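Local coordinates for protein endo-beta-1,2-glucanase (Talaromyces funiculosus, PDB 6IMV) that hydrolyses internal beta-1,2-glucosidic bonds of beta-1,2-glucan, acting as a fungal endo-beta-1,2-glucanase, at residues 43-48 with 102-107; 47-52 with 60-65; 56-61 with 84-89. All blocks are in the same frame, centred on the assembly; numbering follows the deposited sequence.

Interaction 1 (43-48 with 102-107); sequences KFHQNN and RFLSPN
L104 lays one methyl over the imidazole of H45, a worked example of an aliphatic branch overlapping a polar ring through its pi face. CD2 stands 3.5 Å from the H45 ring centroid, only 16° off the ring normal, which makes this a CH-pi contact. The methyl is displaced slightly toward the ND1-CE1 side of the ring, and CD2 lies 3.5 Å from ND1. It reaches this place from a helix end: L104 is the last helical residue of helix 98-104, and S105 is the first to leave helical angles.

H45 sends its ring to meet the leucine with CG trans to the main-chain nitrogen (chi1 -169°). Its CB, meanwhile, touches the buried phenyl ring of F103, 3.8 Å from CE1. The phenyl also touches E41 of helix 30-41 and V440 of helix 433-443. The other face of the imidazole is turned to the ring of Y51, and its NE2 is hydrogen-bonded to the hydroxyl of Y90.

The loop is shaped to present the histidine. H45 is the centre of an inverse gamma turn, with a weak bond from Q46 N to F44 O. The amide of Q46 folds back over the same turn, NE2 donating to K43 O at 2.8 Å; the carbonyl is met in its own plane, on a lone pair, with an N-H...O angle of 165°.

Across the two segments, then, cohesion is dispersive, while the hydrogen bonds of H45 NE2 and Q46 NE2 are made elsewhere, to Y90 and to K43 O. The leucine methyl probably helps to set the tilt of an imidazole whose polar end is directed by the tyrosine.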
ATOM      1  N   LYS A  43      15.887   7.927   1.787  1.00 14.80           N
ATOM      2  CA  LYS A  43      16.014   9.379   1.962  1.00 15.75           C
ATOM      3  C   LYS A  43      14.639  10.040   2.085  1.00 14.64           C
ATOM      4  O   LYS A  43      14.543  11.166   2.586  1.00 14.07           O
ATOM      5  CB  LYS A  43      16.823  10.011   0.824  1.00 17.12           C
ATOM      6  CG  LYS A  43      18.265   9.537   0.731  1.00 18.92           C
ATOM      7  CD  LYS A  43      18.975   9.526   2.064  1.00 21.50           C
ATOM      8  CE  LYS A  43      20.468   9.297   1.944  1.00 23.72           C
ATOM      9  NZ  LYS A  43      21.033   8.871   3.247  1.00 25.15           N
ATOM     10  N   PHE A  44      13.589   9.347   1.634  1.00 13.79           N
ATOM     11  CA  PHE A  44      12.210   9.802   1.831  1.00 13.74           C
ATOM     12  C   PHE A  44      11.892   9.865   3.331  1.00 14.19           C
ATOM     13  O   PHE A  44      11.090  10.707   3.771  1.00 13.59           O
ATOM     14  CB  PHE A  44      11.235   8.887   1.091  1.00 13.05           C
ATOM     15  CG  PHE A  44       9.772   9.228   1.236  1.00 12.87           C
ATOM     16  CD1 PHE A  44       9.294  10.489   0.907  1.00 12.95           C
ATOM     17  CD2 PHE A  44       8.858   8.267   1.639  1.00 12.54           C
ATOM     18  CE1 PHE A  44       7.944  10.789   1.002  1.00 12.83           C
ATOM     19  CE2 PHE A  44       7.507   8.568   1.737  1.00 12.59           C
ATOM     20  CZ  PHE A  44       7.053   9.827   1.418  1.00 12.78           C
ATOM     21  N   HIS A  45      12.530   8.975   4.107  1.00 15.21           N
ATOM     22  CA  HIS A  45      12.264   8.839   5.537  1.00 15.67           C
ATOM     23  C   HIS A  45      13.010   9.931   6.309  1.00 17.02           C
ATOM     24  O   HIS A  45      14.087   9.680   6.853  1.00 17.56           O
ATOM     25  CB  HIS A  45      12.648   7.439   6.035  1.00 15.16           C
ATOM     26  CG  HIS A  45      12.168   7.170   7.419  1.00 14.92           C
ATOM     27  ND1 HIS A  45      12.918   7.485   8.532  1.00 14.90           N
ATOM     28  CD2 HIS A  45      11.010   6.649   7.876  1.00 14.79           C
ATOM     29  CE1 HIS A  45      12.249   7.149   9.617  1.00 15.20           C
ATOM     30  NE2 HIS A  45      11.078   6.627   9.241  1.00 14.58           N
ATOM     31  N   GLN A  46      12.419  11.127   6.339  1.00 18.00           N
ATOM     32  CA  GLN A  46      12.955  12.286   7.048  1.00 19.14           C
ATOM     33  C   GLN A  46      11.784  13.136   7.556  1.00 19.53           C
ATOM     34  O   GLN A  46      10.711  13.170   6.944  1.00 17.63           O
ATOM     35  CB  GLN A  46      13.805  13.174   6.132  1.00 19.83           C
ATOM     36  CG  GLN A  46      15.035  12.497   5.556  1.00 21.33           C
ATOM     37  CD  GLN A  46      15.918  13.479   4.820  1.00 22.69           C
ATOM     38  OE1 GLN A  46      16.433  14.418   5.422  1.00 24.36           O
ATOM     39  NE2 GLN A  46      16.121  13.259   3.525  1.00 21.64           N
ATOM     40  N   ASN A  47      12.019  13.834   8.670  1.00 20.57           N
ATOM     41  CA  ASN A  47      11.096  14.808   9.218  1.00 21.88           C
ATOM     42  C   ASN A  47      10.766  15.853   8.146  1.00 22.29           C
ATOM     43  O   ASN A  47      11.645  16.269   7.389  1.00 23.00           O
ATOM     44  CB  ASN A  47      11.666  15.487  10.465  1.00 22.43           C
ATOM     45  CG  ASN A  47      10.667  16.425  11.098  1.00 23.18           C
ATOM     46  OD1 ASN A  47       9.560  16.014  11.417  1.00 23.12           O
ATOM     47  ND2 ASN A  47      11.026  17.692  11.242  1.00 25.91           N
ATOM     48  N   ASN A  48       9.487  16.240   8.082  1.00 23.59           N
ATOM     49  CA  ASN A  48       8.949  17.268   7.179  1.00 25.56           C
ATOM     50  C   ASN A  48       8.920  16.786   5.722  1.00 23.43           C
ATOM     51  O   ASN A  48       8.473  17.525   4.851  1.00 25.35           O
ATOM     52  CB  ASN A  48       9.702  18.601   7.277  1.00 29.42           C
ATOM     53  CG  ASN A  48       9.214  19.470   8.415  1.00 33.00           C
ATOM     54  OD1 ASN A  48       9.582  19.258   9.567  1.00 41.30           O
ATOM     55  ND2 ASN A  48       8.401  20.463   8.110  1.00 37.63           N
ATOM     56  N   ARG A 102      19.164  -0.899   5.127  1.00 16.92           N
ATOM     57  CA  ARG A 102      19.680  -0.169   3.957  1.00 17.11           C
ATOM     58  C   ARG A 102      18.792   1.051   3.666  1.00 16.73           C
ATOM     59  O   ARG A 102      19.299   2.091   3.281  1.00 15.79           O
ATOM     60  CB  ARG A 102      19.762  -1.095   2.744  1.00 16.76           C
ATOM     61  CG  ARG A 102      20.231  -0.423   1.463  1.00 16.60           C
ATOM     62  CD  ARG A 102      21.711  -0.133   1.474  1.00 16.22           C
ATOM     63  NE  ARG A 102      22.147   0.238   0.134  1.00 15.99           N
ATOM     64  CZ  ARG A 102      23.295   0.841  -0.139  1.00 15.92           C
ATOM     65  NH1 ARG A 102      24.188   1.044   0.815  1.00 15.46           N
ATOM     66  NH2 ARG A 102      23.535   1.249  -1.370  1.00 15.53           N
ATOM     67  N   PHE A 103      17.477   0.895   3.865  1.00 17.06           N
ATOM     68  CA  PHE A 103      16.490   1.982   3.762  1.00 17.01           C
ATOM     69  C   PHE A 103      16.631   2.953   4.939  1.00 17.26           C
ATOM     70  O   PHE A 103      16.804   4.155   4.723  1.00 17.30           O
ATOM     71  CB  PHE A 103      15.076   1.397   3.686  1.00 16.79           C
ATOM     72  CG  PHE A 103      13.952   2.403   3.624  1.00 16.68           C
ATOM     73  CD1 PHE A 103      13.468   2.999   4.779  1.00 15.96           C
ATOM     74  CD2 PHE A 103      13.345   2.725   2.419  1.00 16.45           C
ATOM     75  CE1 PHE A 103      12.419   3.907   4.727  1.00 16.09           C
ATOM     76  CE2 PHE A 103      12.299   3.636   2.367  1.00 16.01           C
ATOM     77  CZ  PHE A 103      11.834   4.218   3.522  1.00 15.72           C
ATOM     78  N   LEU A 104      16.526   2.437   6.172  1.00 17.33           N
ATOM     79  CA  LEU A 104      16.363   3.287   7.376  1.00 18.46           C
ATOM     80  C   LEU A 104      17.695   3.903   7.812  1.00 18.30           C
ATOM     81  O   LEU A 104      17.713   5.021   8.318  1.00 17.48           O
ATOM     82  CB  LEU A 104      15.803   2.461   8.540  1.00 19.82           C
ATOM     83  CG  LEU A 104      14.377   2.757   8.997  1.00 21.48           C
ATOM     84  CD1 LEU A 104      14.155   2.222  10.406  1.00 21.74           C
ATOM     85  CD2 LEU A 104      14.054   4.243   8.952  1.00 21.47           C
ATOM     86  N   SER A 105      18.787   3.138   7.697  1.00 19.21           N
ATOM     87  CA  SER A 105      20.034   3.470   8.397  1.00 20.11           C
ATOM     88  C   SER A 105      21.228   2.853   7.674  1.00 20.67           C
ATOM     89  O   SER A 105      21.957   2.045   8.259  1.00 19.76           O
ATOM     90  CB  SER A 105      19.940   3.001   9.827  1.00 20.85           C
ATOM     91  OG  SER A 105      20.909   3.667  10.615  1.00 23.52           O
ATOM     92  N   PRO A 106      21.454   3.198   6.381  1.00 21.07           N
ATOM     93  CA  PRO A 106      22.413   2.476   5.539  1.00 21.08           C
ATOM     94  C   PRO A 106      23.862   2.521   6.054  1.00 21.00           C
ATOM     95  O   PRO A 106      24.604   1.542   5.914  1.00 21.02           O
ATOM     96  CB  PRO A 106      22.305   3.173   4.173  1.00 20.88           C
ATOM     97  CG  PRO A 106      21.728   4.546   4.500  1.00 20.89           C
ATOM     98  CD  PRO A 106      20.793   4.301   5.660  1.00 20.52           C
ATOM     99  N   ASN A 107      24.253   3.656   6.633  1.00 21.60           N
ATOM    100  CA  ASN A 107      25.632   3.876   7.063  1.00 22.51           C
ATOM    101  C   ASN A 107      25.833   3.349   8.487  1.00 21.80           C
ATOM    102  O   ASN A 107      26.975   3.236   8.925  1.00 20.57           O
ATOM    103  CB  ASN A 107      26.026   5.348   6.954  1.00 23.62           C
ATOM    104  CG  ASN A 107      26.065   5.829   5.520  1.00 26.24           C
ATOM    105  OD1 ASN A 107      26.404   5.085   4.600  1.00 29.88           O
ATOM    106  ND2 ASN A 107      25.711   7.082   5.314  1.00 29.00           N
TER

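Interaction 2 (47-52 with 60-65); sequences NNISYN and DGTNID. With BGC (beta-D-glucopyranose), chain I.
I49 keeps CG1 beside its backbone N and anti to the carbonyl carbon (chi1 -56°), which puts CG2 opposite the nitrogen, while T62 gives that place to OG1 (chi1 -178°) and tucks CG2 between its nitrogen and carbonyl carbon; the two CG2 methyls thereby meet at 3.8 Å. The setting is a beta hairpin, the short strand 51-52 paired antiparallel with strand 57-64, at the point where the pairing gives out. S50 still exchanges a backbone bond with Y59, but beyond it the two chains meet by packing alone. There T62 takes its backbone partner from L431 and G61 from H75, in strands 427-432 and 71-78 of the same sheet.

The main chain of I49 is as much a part of the contact as its side chain. I49 O rests 3.5 Å from T62 CG2 and, against the G61 backbone, equally 3.5 Å from G61 C; it is buried here with no polar partner in the model. On the loop side N48 N bonds to Y51 O at 3.0 Å, which curls the chain back and brings I49 to the strand; its aliphatic side chain also packs on F44 and Y414.

D60, which opens the segment 60-65, belongs to the glucose-binding pocket, and the strand leads from there out to this packing. The threonine hydroxyl is turned away from the isoleucine: T62 OG1 donates to N63 O at 2.9 Å, approaching 20° out of that carbonyl's plane.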
ATOM      1  N   ASN A  47      12.019  13.834   8.670  1.00 20.57           N
ATOM      2  CA  ASN A  47      11.096  14.808   9.218  1.00 21.88           C
ATOM      3  C   ASN A  47      10.766  15.853   8.146  1.00 22.29           C
ATOM      4  O   ASN A  47      11.645  16.269   7.389  1.00 23.00           O
ATOM      5  CB  ASN A  47      11.666  15.487  10.465  1.00 22.43           C
ATOM      6  CG  ASN A  47      10.667  16.425  11.098  1.00 23.18           C
ATOM      7  OD1 ASN A  47       9.560  16.014  11.417  1.00 23.12           O
ATOM      8  ND2 ASN A  47      11.026  17.692  11.242  1.00 25.91           N
ATOM      9  N   ASN A  48       9.487  16.240   8.082  1.00 23.59           N
ATOM     10  CA  ASN A  48       8.949  17.268   7.179  1.00 25.56           C
ATOM     11  C   ASN A  48       8.920  16.786   5.722  1.00 23.43           C
ATOM     12  O   ASN A  48       8.473  17.525   4.851  1.00 25.35           O
ATOM     13  CB  ASN A  48       9.702  18.601   7.277  1.00 29.42           C
ATOM     14  CG  ASN A  48       9.214  19.470   8.415  1.00 33.00           C
ATOM     15  OD1 ASN A  48       9.582  19.258   9.567  1.00 41.30           O
ATOM     16  ND2 ASN A  48       8.401  20.463   8.110  1.00 37.63           N
ATOM     17  N   ILE A  49       9.389  15.564   5.451  1.00 20.52           N
ATOM     18  CA  ILE A  49       9.322  14.994   4.107  1.00 17.86           C
ATOM     19  C   ILE A  49       8.214  13.934   4.066  1.00 16.39           C
ATOM     20  O   ILE A  49       7.306  14.041   3.242  1.00 15.18           O
ATOM     21  CB  ILE A  49      10.682  14.413   3.675  1.00 17.73           C
ATOM     22  CG1 ILE A  49      11.810  15.453   3.751  1.00 17.75           C
ATOM     23  CG2 ILE A  49      10.570  13.793   2.290  1.00 17.77           C
ATOM     24  CD1 ILE A  49      11.646  16.626   2.823  1.00 17.94           C
ATOM     25  N   SER A  50       8.321  12.916   4.938  1.00 14.41           N
ATOM     26  CA  SER A  50       7.397  11.772   4.936  1.00 14.37           C
ATOM     27  C   SER A  50       6.694  11.605   6.289  1.00 14.60           C
ATOM     28  O   SER A  50       5.680  10.912   6.355  1.00 13.87           O
ATOM     29  CB  SER A  50       8.103  10.496   4.562  1.00 14.27           C
ATOM     30  OG  SER A  50       9.073  10.137   5.541  1.00 14.39           O
ATOM     31  N   TYR A  51       7.248  12.176   7.368  1.00 13.90           N
ATOM     32  CA  TYR A  51       6.618  12.065   8.668  1.00 13.88           C
ATOM     33  C   TYR A  51       7.000  13.250   9.560  1.00 13.66           C
ATOM     34  O   TYR A  51       7.889  14.040   9.254  1.00 13.35           O
ATOM     35  CB  TYR A  51       6.948  10.715   9.311  1.00 14.73           C
ATOM     36  CG  TYR A  51       8.340  10.582   9.878  1.00 14.98           C
ATOM     37  CD1 TYR A  51       9.448  10.426   9.057  1.00 15.08           C
ATOM     38  CD2 TYR A  51       8.543  10.581  11.248  1.00 15.41           C
ATOM     39  CE1 TYR A  51      10.722  10.279   9.583  1.00 15.57           C
ATOM     40  CE2 TYR A  51       9.812  10.460  11.790  1.00 15.88           C
ATOM     41  CZ  TYR A  51      10.903  10.309  10.954  1.00 15.60           C
ATOM     42  OH  TYR A  51      12.132  10.182  11.513  1.00 16.36           O
ATOM     43  N   ASN A  52       6.256  13.368  10.657  1.00 13.71           N
ATOM     44  CA  ASN A  52       6.482  14.343  11.709  1.00 13.95           C
ATOM     45  C   ASN A  52       7.213  13.620  12.846  1.00 14.12           C
ATOM     46  O   ASN A  52       6.630  12.787  13.495  1.00 13.63           O
ATOM     47  CB  ASN A  52       5.141  14.945  12.142  1.00 14.23           C
ATOM     48  CG  ASN A  52       5.252  16.009  13.214  1.00 14.71           C
ATOM     49  OD1 ASN A  52       6.235  16.050  13.956  1.00 15.14           O
ATOM     50  ND2 ASN A  52       4.233  16.853  13.315  1.00 13.60           N
ATOM     51  N   ASP A  60       1.190  12.310   4.119  1.00 12.77           N
ATOM     52  CA  ASP A  60       0.956  11.690   2.822  1.00 12.82           C
ATOM     53  C   ASP A  60       2.241  11.745   1.984  1.00 12.93           C
ATOM     54  O   ASP A  60       2.591  10.781   1.299  1.00 12.80           O
ATOM     55  CB  ASP A  60      -0.190  12.370   2.067  1.00 13.21           C
ATOM     56  CG  ASP A  60      -0.414  11.798   0.673  1.00 13.21           C
ATOM     57  OD1 ASP A  60      -0.529  10.569   0.562  1.00 12.87           O
ATOM     58  OD2 ASP A  60      -0.467  12.592  -0.286  1.00 13.86           O
ATOM     59  N   GLY A  61       2.929  12.886   2.049  1.00 12.92           N
ATOM     60  CA  GLY A  61       4.188  13.093   1.358  1.00 13.26           C
ATOM     61  C   GLY A  61       4.504  14.572   1.229  1.00 13.36           C
ATOM     62  O   GLY A  61       4.095  15.372   2.059  1.00 13.60           O
ATOM     63  N   THR A  62       5.218  14.939   0.168  1.00 13.82           N
ATOM     64  CA  THR A  62       5.597  16.330  -0.048  1.00 14.40           C
ATOM     65  C   THR A  62       5.830  16.595  -1.535  1.00 14.38           C
ATOM     66  O   THR A  62       6.297  15.729  -2.289  1.00 14.12           O
ATOM     67  CB  THR A  62       6.849  16.709   0.759  1.00 15.13           C
ATOM     68  OG1 THR A  62       7.118  18.092   0.524  1.00 16.38           O
ATOM     69  CG2 THR A  62       8.071  15.918   0.369  1.00 15.45           C
ATOM     70  N   ASN A  63       5.518  17.827  -1.938  1.00 14.31           N
ATOM     71  CA  ASN A  63       5.920  18.360  -3.225  1.00 14.06           C
ATOM     72  C   ASN A  63       7.432  18.590  -3.201  1.00 13.63           C
ATOM     73  O   ASN A  63       8.017  18.836  -2.144  1.00 13.06           O
ATOM     74  CB  ASN A  63       5.205  19.671  -3.536  1.00 14.39           C
ATOM     75  CG  ASN A  63       3.709  19.509  -3.629  1.00 14.70           C
ATOM     76  OD1 ASN A  63       3.194  19.166  -4.689  1.00 14.69           O
ATOM     77  ND2 ASN A  63       3.018  19.754  -2.526  1.00 14.40           N
ATOM     78  N   ILE A  64       8.047  18.502  -4.380  1.00 13.51           N
ATOM     79  CA  ILE A  64       9.436  18.877  -4.562  1.00 14.21           C
ATOM     80  C   ILE A  64       9.488  19.911  -5.689  1.00 14.65           C
ATOM     81  O   ILE A  64       8.628  19.914  -6.589  1.00 14.75           O
ATOM     82  CB  ILE A  64      10.332  17.645  -4.825  1.00 14.59           C
ATOM     83  CG1 ILE A  64       9.940  16.888  -6.101  1.00 14.86           C
ATOM     84  CG2 ILE A  64      10.318  16.733  -3.617  1.00 14.56           C
ATOM     85  CD1 ILE A  64      10.743  15.620  -6.346  1.00 14.80           C
ATOM     86  N   ASP A  65      10.486  20.794  -5.617  1.00 15.01           N
ATOM     87  CA  ASP A  65      10.601  21.921  -6.530  1.00 15.42           C
ATOM     88  C   ASP A  65      10.808  21.406  -7.960  1.00 15.38           C
ATOM     89  O   ASP A  65      11.622  20.518  -8.222  1.00 15.75           O
ATOM     90  CB  ASP A  65      11.724  22.861  -6.093  1.00 15.74           C
ATOM     91  CG  ASP A  65      11.845  24.094  -6.969  1.00 15.98           C
ATOM     92  OD1 ASP A  65      11.117  25.049  -6.708  1.00 16.56           O
ATOM     93  OD2 ASP A  65      12.647  24.059  -7.929  1.00 15.90           O
TER
HETATM   94  C2  BGC I 606      -5.475  11.935  -2.161  1.00 31.72           C
HETATM   95  C3  BGC I 606      -4.076  12.515  -2.431  1.00 30.71           C
HETATM   96  C4  BGC I 606      -2.954  11.547  -2.009  1.00 29.67           C
HETATM   97  C5  BGC I 606      -3.246  10.139  -2.551  1.00 29.64           C
HETATM   98  C6  BGC I 606      -2.214   9.096  -2.113  1.00 29.06           C
HETATM   99  C1  BGC I 606      -5.585  10.521  -2.715  1.00 31.07           C
HETATM  100  O1  BGC I 606      -6.851   9.905  -2.464  1.00 34.31           O
HETATM  101  O2  BGC I 606      -6.439  12.739  -2.819  1.00 32.41           O
HETATM  102  O3  BGC I 606      -3.911  13.765  -1.759  1.00 30.34           O
HETATM  103  O4  BGC I 606      -1.662  12.003  -2.460  1.00 24.55           O
HETATM  104  O5  BGC I 606      -4.553   9.719  -2.139  1.00 31.58           O
HETATM  105  O6  BGC I 606      -2.284   8.939  -0.699  1.00 29.47           O

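Interaction 3 (56-61 with 84-89); sequences GMSYDG and SLQVML. With BGC (beta-D-glucopyranose), chain I.
Q86 stretches its amide from helix 80-94 to the start of strand 57-64, where G56 and M57 together face N52 in a G1 beta bulge. The side chain is fully drawn out, CG opposite the main-chain nitrogen (chi1 -180°), and this length lets one residue span helix and strand. The close part is OE1 against S58 CB, 3.6 Å apart; NE2 sits more loosely, 3.8 Å from G56 O. Neither end of the amide bonds to the strand. K123 NZ joins the two sides instead, hydrogen-bonded to both Q86 OE1 and G56 O, while NE2 is paired with Y90 OH. S58 OG likewise looks elsewhere, to E83 and S78. The touching residues of both segments are buried, so this is a polar network in the interior.

Further along, the strand parts from the helix segment, and D60 has the sugar for a neighbour instead. Its carboxylate receives two hydroxyls of the bound glucose, one on each oxygen: O6 reaches OD1 at 2.7 Å, and OD2 is shared with H75 ND1. An alanine here would remove both acceptors, and the glucose would probably be left with two hydroxyls lacking their mate and H75 without its bond. N348 ND2 also hydrogen-bonds the sugar. The shorter of the two D60-glucose bonds runs from glucose O4 to D60 OD2, 2.5 Å.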
ATOM      1  N   GLY A  56       5.532  11.283  15.521  1.00 13.90           N
ATOM      2  CA  GLY A  56       5.760   9.968  14.926  1.00 14.04           C
ATOM      3  C   GLY A  56       4.766   9.628  13.824  1.00 13.65           C
ATOM      4  O   GLY A  56       4.690   8.480  13.414  1.00 13.62           O
ATOM      5  N   MET A  57       4.017  10.620  13.335  1.00 13.18           N
ATOM      6  CA  MET A  57       2.925  10.389  12.390  1.00 13.39           C
ATOM      7  C   MET A  57       3.394  10.639  10.954  1.00 12.73           C
ATOM      8  O   MET A  57       4.172  11.560  10.706  1.00 12.53           O
ATOM      9  CB  MET A  57       1.739  11.312  12.692  1.00 13.78           C
ATOM     10  CG  MET A  57       1.117  11.074  14.062  1.00 13.88           C
ATOM     11  SD  MET A  57       0.462   9.398  14.262  1.00 13.87           S
ATOM     12  CE  MET A  57      -0.674   9.275  12.886  1.00 13.91           C
ATOM     13  N   SER A  58       2.883   9.824  10.017  1.00 12.34           N
ATOM     14  CA  SER A  58       3.141  10.002   8.597  1.00 12.18           C
ATOM     15  C   SER A  58       2.480  11.295   8.112  1.00 12.06           C
ATOM     16  O   SER A  58       1.458  11.721   8.649  1.00 11.89           O
ATOM     17  CB  SER A  58       2.678   8.825   7.770  1.00 12.11           C
ATOM     18  OG  SER A  58       1.269   8.695   7.782  1.00 11.99           O
ATOM     19  N   TYR A  59       3.123  11.918   7.121  1.00 12.25           N
ATOM     20  CA  TYR A  59       2.475  12.793   6.154  1.00 12.75           C
ATOM     21  C   TYR A  59       2.244  11.987   4.878  1.00 12.80           C
ATOM     22  O   TYR A  59       3.071  11.140   4.561  1.00 12.77           O
ATOM     23  CB  TYR A  59       3.371  13.981   5.796  1.00 13.52           C
ATOM     24  CG  TYR A  59       3.706  14.911   6.930  1.00 14.32           C
ATOM     25  CD1 TYR A  59       2.710  15.604   7.602  1.00 14.59           C
ATOM     26  CD2 TYR A  59       5.022  15.094   7.331  1.00 14.81           C
ATOM     27  CE1 TYR A  59       3.020  16.457   8.647  1.00 14.95           C
ATOM     28  CE2 TYR A  59       5.346  15.950   8.371  1.00 15.22           C
ATOM     29  CZ  TYR A  59       4.339  16.633   9.027  1.00 15.12           C
ATOM     30  OH  TYR A  59       4.650  17.475  10.047  1.00 16.18           O
ATOM     31  N   ASP A  60       1.190  12.310   4.119  1.00 12.77           N
ATOM     32  CA  ASP A  60       0.956  11.690   2.822  1.00 12.82           C
ATOM     33  C   ASP A  60       2.241  11.745   1.984  1.00 12.93           C
ATOM     34  O   ASP A  60       2.591  10.781   1.299  1.00 12.80           O
ATOM     35  CB  ASP A  60      -0.190  12.370   2.067  1.00 13.21           C
ATOM     36  CG  ASP A  60      -0.414  11.798   0.673  1.00 13.21           C
ATOM     37  OD1 ASP A  60      -0.529  10.569   0.562  1.00 12.87           O
ATOM     38  OD2 ASP A  60      -0.467  12.592  -0.286  1.00 13.86           O
ATOM     39  N   GLY A  61       2.929  12.886   2.049  1.00 12.92           N
ATOM     40  CA  GLY A  61       4.188  13.093   1.358  1.00 13.26           C
ATOM     41  C   GLY A  61       4.504  14.572   1.229  1.00 13.36           C
ATOM     42  O   GLY A  61       4.095  15.372   2.059  1.00 13.60           O
ATOM     43  N   SER A  84       0.061   2.230   7.445  1.00 10.63           N
ATOM     44  CA  SER A  84       0.278   0.799   7.223  1.00 10.82           C
ATOM     45  C   SER A  84       1.616   0.564   6.508  1.00 10.78           C
ATOM     46  O   SER A  84       2.325  -0.381   6.853  1.00 11.16           O
ATOM     47  CB  SER A  84      -0.900   0.158   6.500  1.00 10.63           C
ATOM     48  OG  SER A  84      -0.811   0.351   5.104  1.00 10.65           O
ATOM     49  N   LEU A  85       1.988   1.455   5.574  1.00 10.96           N
ATOM     50  CA  LEU A  85       3.235   1.319   4.816  1.00 11.16           C
ATOM     51  C   LEU A  85       4.445   1.593   5.722  1.00 11.35           C
ATOM     52  O   LEU A  85       5.452   0.887   5.641  1.00 11.26           O
ATOM     53  CB  LEU A  85       3.214   2.240   3.596  1.00 11.41           C
ATOM     54  CG  LEU A  85       2.193   1.867   2.517  1.00 11.74           C
ATOM     55  CD1 LEU A  85       2.112   2.941   1.439  1.00 12.09           C
ATOM     56  CD2 LEU A  85       2.515   0.516   1.890  1.00 11.98           C
ATOM     57  N   GLN A  86       4.321   2.600   6.587  1.00 11.27           N
ATOM     58  CA  GLN A  86       5.356   2.987   7.526  1.00 11.34           C
ATOM     59  C   GLN A  86       5.546   1.874   8.569  1.00 11.57           C
ATOM     60  O   GLN A  86       6.670   1.468   8.864  1.00 11.72           O
ATOM     61  CB  GLN A  86       4.963   4.316   8.170  1.00 11.31           C
ATOM     62  CG  GLN A  86       5.962   4.856   9.179  1.00 11.13           C
ATOM     63  CD  GLN A  86       5.454   6.114   9.842  1.00 11.03           C
ATOM     64  OE1 GLN A  86       4.261   6.403   9.833  1.00 10.39           O
ATOM     65  NE2 GLN A  86       6.363   6.870  10.433  1.00 10.87           N
ATOM     66  N   VAL A  87       4.433   1.360   9.096  1.00 11.65           N
ATOM     67  CA  VAL A  87       4.469   0.341  10.142  1.00 11.68           C
ATOM     68  C   VAL A  87       5.069  -0.957   9.583  1.00 12.27           C
ATOM     69  O   VAL A  87       5.897  -1.587  10.253  1.00 12.30           O
ATOM     70  CB  VAL A  87       3.081   0.147  10.784  1.00 11.03           C
ATOM     71  CG1 VAL A  87       2.998  -1.130  11.614  1.00 10.80           C
ATOM     72  CG2 VAL A  87       2.709   1.355  11.634  1.00 10.75           C
ATOM     73  N   MET A  88       4.675  -1.341   8.365  1.00 12.81           N
ATOM     74  CA  MET A  88       5.207  -2.551   7.727  1.00 13.58           C
ATOM     75  C   MET A  88       6.732  -2.439   7.588  1.00 13.41           C
ATOM     76  O   MET A  88       7.458  -3.397   7.865  1.00 13.51           O
ATOM     77  CB  MET A  88       4.570  -2.787   6.350  1.00 14.34           C
ATOM     78  CG  MET A  88       3.203  -3.417   6.425  1.00 14.95           C
ATOM     79  SD  MET A  88       2.538  -3.875   4.799  1.00 17.43           S
ATOM     80  CE  MET A  88       1.899  -2.301   4.253  1.00 16.94           C
ATOM     81  N   LEU A  89       7.217  -1.267   7.157  1.00 13.28           N
ATOM     82  CA  LEU A  89       8.659  -1.014   7.031  1.00 13.93           C
ATOM     83  C   LEU A  89       9.320  -1.206   8.403  1.00 13.63           C
ATOM     84  O   LEU A  89      10.364  -1.853   8.504  1.00 13.15           O
ATOM     85  CB  LEU A  89       8.864   0.403   6.493  1.00 14.78           C
ATOM     86  CG  LEU A  89      10.285   0.873   6.187  1.00 15.67           C
ATOM     87  CD1 LEU A  89      10.978   1.408   7.421  1.00 16.59           C
ATOM     88  CD2 LEU A  89      11.136  -0.188   5.521  1.00 16.31           C
TER
HETATM   89  C2  BGC I 606      -5.475  11.935  -2.161  1.00 31.72           C
HETATM   90  C3  BGC I 606      -4.076  12.515  -2.431  1.00 30.71           C
HETATM   91  C4  BGC I 606      -2.954  11.547  -2.009  1.00 29.67           C
HETATM   92  C5  BGC I 606      -3.246  10.139  -2.551  1.00 29.64           C
HETATM   93  C6  BGC I 606      -2.214   9.096  -2.113  1.00 29.06           C
HETATM   94  C1  BGC I 606      -5.585  10.521  -2.715  1.00 31.07           C
HETATM   95  O1  BGC I 606      -6.851   9.905  -2.464  1.00 34.31           O
HETATM   96  O2  BGC I 606      -6.439  12.739  -2.819  1.00 32.41           O
HETATM   97  O3  BGC I 606      -3.911  13.765  -1.759  1.00 30.34           O
HETATM   98  O4  BGC I 606      -1.662  12.003  -2.460  1.00 24.55           O
HETATM   99  O5  BGC I 606      -4.553   9.719  -2.139  1.00 31.58           O
HETATM  100  O6  BGC I 606      -2.284   8.939  -0.699  1.00 29.47           O

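In the fold
In these three contacts the buried one is polar and the partly buried ones mainly nonpolar. Interaction 3 is wholly buried, joining helix 80-94 to strand 57-64 through an amide; interaction 1 depends on aliphatic and aromatic packing, and interaction 2 on methyl against methyl and a backbone carbonyl. Interactions 2 and 3 share D60 and G61 and use the same strand, so both border the bound glucose, whereas interaction 1 ties the loop before the hairpin to helix 98-104, the next helix after 80-94. They form a continuous cluster: S50 OG bonds to F44 O between interactions 1 and 2, N52 N probably bonds to M57 O between 2 and 3, and L89 meets F103 between 1 and 3.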